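PDB 5FFN: enzyme subtilase SubTY from Bacillus sp. TY145 from Bacillus sp., which probably hydrolyses peptide bonds in proteins as a serine endopeptidase of the subtilisin-like (subtilase) family. Local coordinates for residues A[262-265]-A[270-273]; A[126-131]-A[160-165]; A[46-51]-A[79-84]. All coordinates share one frame; numbering follows the deposited sequence.

Interaction 1 (A[262-265]-A[270-273]); sequences AKIW and SLSH
Trp265 and Leu271 bring their CA atoms to within 6.7 Å of each other where the chain leaves helix 250-267 and, after a short loop, enters helix 273-286. This is a helix-loop-helix connection of the subtilisin-like α/β fold. Residues 262-265 are fully helical, whereas 270-272 form an irregular loop, extended at Leu271 and Ser272, and Ser272 takes the N-cap position of the next helix. A serine suits that place because its short hydroxyl can reach forward to a backbone N in the first turn; Gln275 OE1 in turn accepts from Ser272 N, as in a capping box.

The indole of Trp265 has the largest share of the contact. Its chi1 of -149° stops short of the fully extended position and swings the ring out toward the loop, where NE1 donates to Leu271 O at 2.8 Å. The oxygen lies close to the ring plane, yet the donor stands well above the carbonyl plane. Tryptophan serves well here, since one large apolar plate also packs on Ile29 and Val136 of the sheet while its single N-H satisfies a loop carbonyl. Leu271 CB touches the pyrrole part of the indole, 4.0 Å from Trp265 NE1, and Leu271 CD1 lies 4.2 Å from CG2 of the buried Ile264. At the far end of the indole, Trp265 CH2 rests 4.0 Å from His273 CB.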
loop_
_atom_site.group_PDB
_atom_site.type_symbol
_atom_site.label_atom_id
_atom_site.label_comp_id
_atom_site.label_asym_id
_atom_site.label_seq_id
_atom_site.Cartn_x
_atom_site.Cartn_y
_atom_site.Cartn_z
ATOM N N ALA A 262 5.462 -7.516 10.411
ATOM C CA ALA A 262 4.920 -8.737 11.075
ATOM C C ALA A 262 6.031 -9.736 11.413
ATOM O O ALA A 262 6.035 -10.347 12.510
ATOM C CB ALA A 262 3.886 -9.393 10.196
ATOM N N LYS A 263 6.959 -9.883 10.474
ATOM C CA LYS A 263 8.129 -10.749 10.615
ATOM C C LYS A 263 8.993 -10.314 11.798
ATOM O O LYS A 263 9.351 -11.161 12.648
ATOM C CB LYS A 263 8.910 -10.826 9.306
ATOM C CG LYS A 263 10.072 -11.841 9.286
ATOM C CD LYS A 263 10.866 -11.717 7.994
ATOM C CE LYS A 263 12.103 -12.592 7.975
ATOM N NZ LYS A 263 11.837 -14.074 8.123
ATOM N N ILE A 264 9.294 -9.011 11.871
ATOM C CA ILE A 264 10.070 -8.441 12.961
ATOM C C ILE A 264 9.333 -8.640 14.301
ATOM O O ILE A 264 9.923 -9.115 15.300
ATOM C CB ILE A 264 10.394 -6.942 12.697
ATOM C CG1 ILE A 264 11.287 -6.797 11.439
ATOM C CG2 ILE A 264 11.032 -6.257 13.913
ATOM C CD1 ILE A 264 11.399 -5.333 10.937
ATOM N N TRP A 265 8.029 -8.348 14.300
ATOM C CA TRP A 265 7.249 -8.374 15.531
ATOM C C TRP A 265 7.172 -9.787 16.126
ATOM O O TRP A 265 7.263 -9.961 17.328
ATOM C CB TRP A 265 5.842 -7.848 15.289
ATOM C CG TRP A 265 5.253 -7.164 16.454
ATOM C CD1 TRP A 265 5.750 -7.095 17.750
ATOM C CD2 TRP A 265 4.094 -6.332 16.435
ATOM N NE1 TRP A 265 4.936 -6.302 18.522
ATOM C CE2 TRP A 265 3.931 -5.798 17.737
ATOM C CE3 TRP A 265 3.167 -5.979 15.443
ATOM C CZ2 TRP A 265 2.881 -4.941 18.066
ATOM C CZ3 TRP A 265 2.109 -5.143 15.802
ATOM C CH2 TRP A 265 1.998 -4.627 17.079
ATOM N N SER A 270 8.034 -8.874 22.574
ATOM C CA SER A 270 8.028 -7.895 23.671
ATOM C C SER A 270 7.913 -6.457 23.164
ATOM O O SER A 270 7.648 -5.534 23.934
ATOM C CB SER A 270 9.281 -8.033 24.531
ATOM O OG SER A 270 10.464 -7.965 23.747
ATOM N N LEU A 271 8.069 -6.255 21.865
ATOM C CA LEU A 271 7.947 -4.908 21.277
ATOM C C LEU A 271 6.494 -4.391 21.251
ATOM O O LEU A 271 5.531 -5.154 20.993
ATOM C CB LEU A 271 8.439 -4.888 19.831
ATOM C CG LEU A 271 9.844 -5.316 19.469
ATOM C CD1 LEU A 271 10.016 -5.274 17.902
ATOM C CD2 LEU A 271 10.860 -4.445 20.180
ATOM N N SER A 272 6.380 -3.087 21.447
ATOM C CA SER A 272 5.177 -2.350 21.151
ATOM C C SER A 272 5.207 -1.947 19.670
ATOM O O SER A 272 6.266 -2.003 18.979
ATOM C CB SER A 272 5.088 -1.087 22.027
ATOM O OG SER A 272 6.137 -0.149 21.710
ATOM N N HIS A 273 4.046 -1.495 19.202
ATOM C CA HIS A 273 3.932 -1.030 17.824
ATOM C C HIS A 273 4.905 0.121 17.505
ATOM O O HIS A 273 5.454 0.202 16.374
ATOM C CB HIS A 273 2.477 -0.682 17.516
ATOM C CG HIS A 273 2.024 0.634 18.052
ATOM N ND1 HIS A 273 2.187 0.997 19.364
ATOM C CD2 HIS A 273 1.355 1.654 17.456
ATOM C CE1 HIS A 273 1.718 2.228 19.527
ATOM N NE2 HIS A 273 1.175 2.632 18.391
#

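Interaction 2 (A[126-131]-A[160-165]); sequences DEASRT and KGVLIV
Asp126 and Lys160 cross with OD1 of the aspartate 3.7 Å from Lys160 CE, although CB of Asp126 leaves its helix away from the lysine. The charged atoms, Asp126 OD1 and Lys160 NZ, stay 4.1 Å apart, too far for a direct bond, and a water bridges them: it donates to the carboxylate oxygen and accepts from the ammonium. OD1 has a further partner in Tyr156 OH, so the carboxylate ties helix 114-131 to helix 148-159.

Glu127 faces elsewhere, toward Arg130 one turn on, where Arg130 NH2 donates to Glu127 OE1 at 2.9 Å within a salt bridge. Ala128 is the apolar point of the contact. Its methyl CB sits 3.7 Å from Val162 CG2, and so small a residue lets the helix lie close to the chain entering strand 163-167. Both side chains also pack on strand 134-142, Ala128 on Val135 and Val162 on Ile137. The two helices pack side by side against these parallel strands, which helix 148-159 joins in a β-α-β crossover.

Ser129 offers OG to Lys160 NZ, which approaches to 2.8 Å in a weak bond. The lysine gets there by bending late in its chain, chi3 125° and chi4 -66°. Ser129 OG also lies within reach of Ala125 O and Asp126 O, either of which could take its proton. Next to Lys160, Gly161 has a phi of 78° and is the C-prime residue of the Schellman motif ending helix 148-159, a backbone shape that glycine adopts easily.

Held by one weak bond and a shared water, the ammonium probably feels the aspartate as a softened, solvent-mediated attraction.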
loop_
_atom_site.group_PDB
_atom_site.type_symbol
_atom_site.label_atom_id
_atom_site.label_comp_id
_atom_site.label_asym_id
_atom_site.label_seq_id
_atom_site.Cartn_x
_atom_site.Cartn_y
_atom_site.Cartn_z
ATOM N N ASP A 126 -10.410 -1.745 17.866
ATOM C CA ASP A 126 -11.303 -2.322 18.875
ATOM C C ASP A 126 -11.086 -3.822 19.000
ATOM O O ASP A 126 -11.005 -4.339 20.113
ATOM C CB ASP A 126 -12.747 -1.989 18.546
ATOM C CG ASP A 126 -13.092 -0.532 18.816
ATOM O OD1 ASP A 126 -12.372 0.171 19.532
ATOM O OD2 ASP A 126 -14.121 -0.063 18.314
ATOM N N GLU A 127 -10.938 -4.502 17.870
ATOM C CA GLU A 127 -10.663 -5.939 17.854
ATOM C C GLU A 127 -9.314 -6.234 18.496
ATOM O O GLU A 127 -9.175 -7.210 19.252
ATOM C CB GLU A 127 -10.699 -6.501 16.438
ATOM C CG GLU A 127 -12.090 -6.549 15.838
ATOM C CD GLU A 127 -12.958 -7.612 16.487
ATOM O OE1 GLU A 127 -12.629 -8.801 16.411
ATOM O OE2 GLU A 127 -13.948 -7.220 17.105
ATOM N N ALA A 128 -8.323 -5.400 18.182
ATOM C CA ALA A 128 -6.981 -5.549 18.757
ATOM C C ALA A 128 -6.986 -5.408 20.273
ATOM O O ALA A 128 -6.407 -6.236 20.993
ATOM C CB ALA A 128 -5.970 -4.533 18.091
ATOM N N SER A 129 -7.650 -4.376 20.768
ATOM C CA SER A 129 -7.722 -4.177 22.195
ATOM C C SER A 129 -8.484 -5.316 22.863
ATOM O O SER A 129 -8.091 -5.762 23.939
ATOM C CB SER A 129 -8.378 -2.848 22.528
ATOM O OG SER A 129 -9.547 -2.633 21.764
ATOM N N ARG A 130 -9.562 -5.778 22.249
ATOM C CA ARG A 130 -10.398 -6.815 22.885
ATOM C C ARG A 130 -9.630 -8.125 22.985
ATOM O O ARG A 130 -9.577 -8.749 24.057
ATOM C CB ARG A 130 -11.696 -7.041 22.118
ATOM C CG ARG A 130 -12.661 -7.945 22.900
ATOM C CD ARG A 130 -13.911 -8.188 22.140
ATOM N NE ARG A 130 -13.647 -9.196 21.124
ATOM C CZ ARG A 130 -13.550 -8.953 19.843
ATOM N NH1 ARG A 130 -13.727 -7.705 19.399
ATOM N NH2 ARG A 130 -13.291 -9.971 19.009
ATOM N N THR A 131 -8.972 -8.501 21.899
ATOM C CA THR A 131 -8.313 -9.824 21.748
ATOM C C THR A 131 -6.860 -9.843 22.240
ATOM O O THR A 131 -6.232 -10.910 22.265
ATOM C CB THR A 131 -8.285 -10.257 20.299
ATOM O OG1 THR A 131 -7.467 -9.351 19.534
ATOM C CG2 THR A 131 -9.707 -10.341 19.720
ATOM N N LYS A 160 -4.258 2.914 20.302
ATOM C CA LYS A 160 -4.548 1.593 20.848
ATOM C C LYS A 160 -3.502 0.510 20.442
ATOM O O LYS A 160 -3.768 -0.697 20.559
ATOM C CB LYS A 160 -5.969 1.181 20.453
ATOM C CG LYS A 160 -7.064 2.069 21.084
ATOM C CD LYS A 160 -8.410 1.793 20.476
ATOM C CE LYS A 160 -9.459 1.436 21.490
ATOM N NZ LYS A 160 -9.161 0.164 22.125
ATOM N N GLY A 161 -2.295 0.950 20.054
ATOM C CA GLY A 161 -1.146 0.059 19.825
ATOM C C GLY A 161 -1.116 -0.722 18.524
ATOM O O GLY A 161 -0.484 -1.788 18.450
ATOM N N VAL A 162 -1.860 -0.244 17.517
ATOM C CA VAL A 162 -1.916 -0.864 16.183
ATOM C C VAL A 162 -0.968 -0.088 15.254
ATOM O O VAL A 162 -1.030 1.152 15.200
ATOM C CB VAL A 162 -3.352 -0.815 15.575
ATOM C CG1 VAL A 162 -3.364 -1.379 14.147
ATOM C CG2 VAL A 162 -4.351 -1.612 16.435
ATOM N N LEU A 163 -0.065 -0.791 14.578
ATOM C CA LEU A 163 0.835 -0.146 13.608
ATOM C C LEU A 163 0.040 0.087 12.314
ATOM O O LEU A 163 -0.666 -0.808 11.847
ATOM C CB LEU A 163 2.021 -1.042 13.296
ATOM C CG LEU A 163 3.085 -0.419 12.396
ATOM C CD1 LEU A 163 3.742 0.758 13.117
ATOM C CD2 LEU A 163 4.082 -1.451 11.998
ATOM N N ILE A 164 0.184 1.262 11.722
ATOM C CA ILE A 164 -0.471 1.583 10.454
ATOM C C ILE A 164 0.601 1.817 9.376
ATOM O O ILE A 164 1.454 2.725 9.500
ATOM C CB ILE A 164 -1.428 2.835 10.549
ATOM C CG1 ILE A 164 -2.561 2.614 11.580
ATOM C CG2 ILE A 164 -2.077 3.135 9.226
ATOM C CD1 ILE A 164 -2.281 3.251 12.857
ATOM N N VAL A 165 0.476 1.043 8.317
ATOM C CA VAL A 165 1.362 1.120 7.167
ATOM C C VAL A 165 0.517 1.425 5.931
ATOM O O VAL A 165 -0.495 0.755 5.691
ATOM C CB VAL A 165 2.162 -0.202 7.000
ATOM C CG1 VAL A 165 3.142 -0.044 5.846
ATOM C CG2 VAL A 165 2.932 -0.575 8.283
HETATM O O HOH W 1 -12.018 -0.619 22.234
#

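Interaction 3 (A[46-51]-A[79-84]); sequences AGSAEQ and TVLAHG
His83 carries CG between its backbone N and carbonyl carbon (chi1 55°), and with chi2 at 45° the imidazole reaches across to Ala46, where His83 NE2 donates to Ala46 O at 2.9 Å. The N-H...O angle is 153°. The oxygen meets the ring at its edge, tilted a little from its plane, and the donor in turn stands somewhat off the carbonyl plane.

Histidine fits because its two nitrogens play different parts: ND1 bonds to Gly85 N and so acts as acceptor, leaving the proton to NE2. The ring thus fastens its own loop with one nitrogen and a neighbouring one with the other, while Pro96 packs beside it. A phenylalanine here would probably leave Ala46 O and Gly85 N without these partners and let the two loops shift.

In the subtilisin-like fold this joins the segment leading into strand 49-54 to the exit of helix 72-81, the helix that in subtilases begins with the catalytic histidine. Gly47, with its positive phi, turns the chain just past Ala46. Ser48 follows, and in the conformer given its OG bonds to Leu45 O and lies 4.2 Å from Leu81 CD1. Both Ser48 and Leu81 also pack on Leu100 of strand 99-104.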
loop_
_atom_site.group_PDB
_atom_site.type_symbol
_atom_site.label_atom_id
_atom_site.label_comp_id
_atom_site.label_asym_id
_atom_site.label_seq_id
_atom_site.Cartn_x
_atom_site.Cartn_y
_atom_site.Cartn_z
ATOM N N ALA A 46 -4.759 -20.122 2.039
ATOM C CA ALA A 46 -5.698 -20.938 2.747
ATOM C C ALA A 46 -5.310 -21.083 4.182
ATOM O O ALA A 46 -4.150 -21.324 4.487
ATOM C CB ALA A 46 -5.835 -22.304 2.066
ATOM N N GLY A 47 -6.292 -20.902 5.057
ATOM C CA GLY A 47 -6.127 -21.059 6.495
ATOM C C GLY A 47 -5.507 -19.866 7.192
ATOM O O GLY A 47 -5.408 -19.831 8.437
ATOM N N SER A 48 -5.154 -18.841 6.427
ATOM C CA SER A 48 -4.559 -17.639 7.035
ATOM C C SER A 48 -5.581 -16.654 7.571
ATOM O O SER A 48 -5.307 -15.954 8.544
ATOM C CB SER A 48 -3.621 -16.924 6.050
ATOM O OG SER A 48 -4.294 -16.431 4.894
ATOM N N ALA A 49 -6.765 -16.623 6.974
ATOM C CA ALA A 49 -7.777 -15.626 7.362
ATOM C C ALA A 49 -8.441 -15.962 8.672
ATOM O O ALA A 49 -9.224 -16.918 8.738
ATOM C CB ALA A 49 -8.820 -15.481 6.260
ATOM N N GLU A 50 -8.158 -15.197 9.708
ATOM C CA GLU A 50 -8.851 -15.311 10.973
ATOM C C GLU A 50 -10.048 -14.393 11.116
ATOM O O GLU A 50 -10.878 -14.587 12.015
ATOM C CB GLU A 50 -7.890 -15.117 12.157
ATOM C CG GLU A 50 -6.974 -16.329 12.255
ATOM C CD GLU A 50 -6.025 -16.356 13.425
ATOM O OE1 GLU A 50 -5.776 -15.297 14.044
ATOM O OE2 GLU A 50 -5.530 -17.497 13.708
ATOM N N GLN A 51 -10.076 -13.315 10.334
ATOM C CA GLN A 51 -11.261 -12.434 10.262
ATOM C C GLN A 51 -11.513 -12.112 8.795
ATOM O O GLN A 51 -10.586 -12.054 7.982
ATOM C CB GLN A 51 -11.133 -11.150 11.093
ATOM C CG GLN A 51 -10.882 -11.306 12.583
ATOM C CD GLN A 51 -11.265 -10.095 13.378
ATOM O OE1 GLN A 51 -11.801 -9.130 12.844
ATOM N NE2 GLN A 51 -10.978 -10.117 14.685
ATOM N N THR A 79 1.449 -10.594 -0.887
ATOM C CA THR A 79 2.788 -10.013 -0.684
ATOM C C THR A 79 3.079 -10.041 0.797
ATOM O O THR A 79 4.209 -10.350 1.209
ATOM C CB THR A 79 2.879 -8.594 -1.325
ATOM O OG1 THR A 79 2.771 -8.661 -2.770
ATOM C CG2 THR A 79 4.205 -7.916 -0.965
ATOM N N VAL A 80 2.054 -9.775 1.629
ATOM C CA VAL A 80 2.238 -9.819 3.062
ATOM C C VAL A 80 2.599 -11.240 3.532
ATOM O O VAL A 80 3.555 -11.454 4.323
ATOM C CB VAL A 80 0.986 -9.361 3.826
ATOM C CG1 VAL A 80 1.170 -9.485 5.320
ATOM C CG2 VAL A 80 0.636 -7.910 3.520
ATOM N N LEU A 81 1.789 -12.202 3.104
ATOM C CA LEU A 81 1.782 -13.461 3.828
ATOM C C LEU A 81 1.457 -14.733 3.042
ATOM O O LEU A 81 1.150 -15.731 3.690
ATOM C CB LEU A 81 0.941 -13.345 5.105
ATOM C CG LEU A 81 -0.466 -12.714 5.005
ATOM C CD1 LEU A 81 -1.407 -13.535 4.110
ATOM C CD2 LEU A 81 -1.075 -12.560 6.369
ATOM N N ALA A 82 1.544 -14.719 1.716
ATOM C CA ALA A 82 1.324 -15.993 0.976
ATOM C C ALA A 82 2.366 -17.013 1.482
ATOM O O ALA A 82 3.545 -16.672 1.770
ATOM C CB ALA A 82 1.435 -15.812 -0.501
ATOM N N HIS A 83 1.928 -18.272 1.583
ATOM C CA HIS A 83 2.714 -19.284 2.288
ATOM C C HIS A 83 3.101 -20.518 1.430
ATOM O O HIS A 83 3.499 -21.525 1.985
ATOM C CB HIS A 83 1.986 -19.690 3.578
ATOM C CG HIS A 83 0.579 -20.159 3.364
ATOM N ND1 HIS A 83 0.242 -21.038 2.360
ATOM C CD2 HIS A 83 -0.568 -19.872 4.018
ATOM C CE1 HIS A 83 -1.053 -21.281 2.412
ATOM N NE2 HIS A 83 -1.572 -20.575 3.396
ATOM N N GLY A 84 3.012 -20.389 0.118
ATOM C CA GLY A 84 3.433 -21.392 -0.858
ATOM C C GLY A 84 2.437 -22.535 -1.066
ATOM O O GLY A 84 2.665 -23.398 -1.911
#

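Overall arrangement
The three contacts lie in one subtilase domain and follow one another along the chain in the order interaction 3, interaction 2, interaction 1. Interactions 1 and 2 have centres about 13 Å apart and touch directly: His273 CB lies 3.3 Å from Gly161 O, so helix 273-286 starts against the turn that leads into strand 163-167. Interaction 3 is farther off, its centre about 19 Å from that of interaction 2, yet Gln51 at its edge probably bonds to Glu127 of helix 114-131. Interactions 2 and 3 both reach the large mixed sheet. All three lie where helices and loops meet round this sheet, in a domain whose Asp35, His72 and Ser251 form a probable catalytic triad.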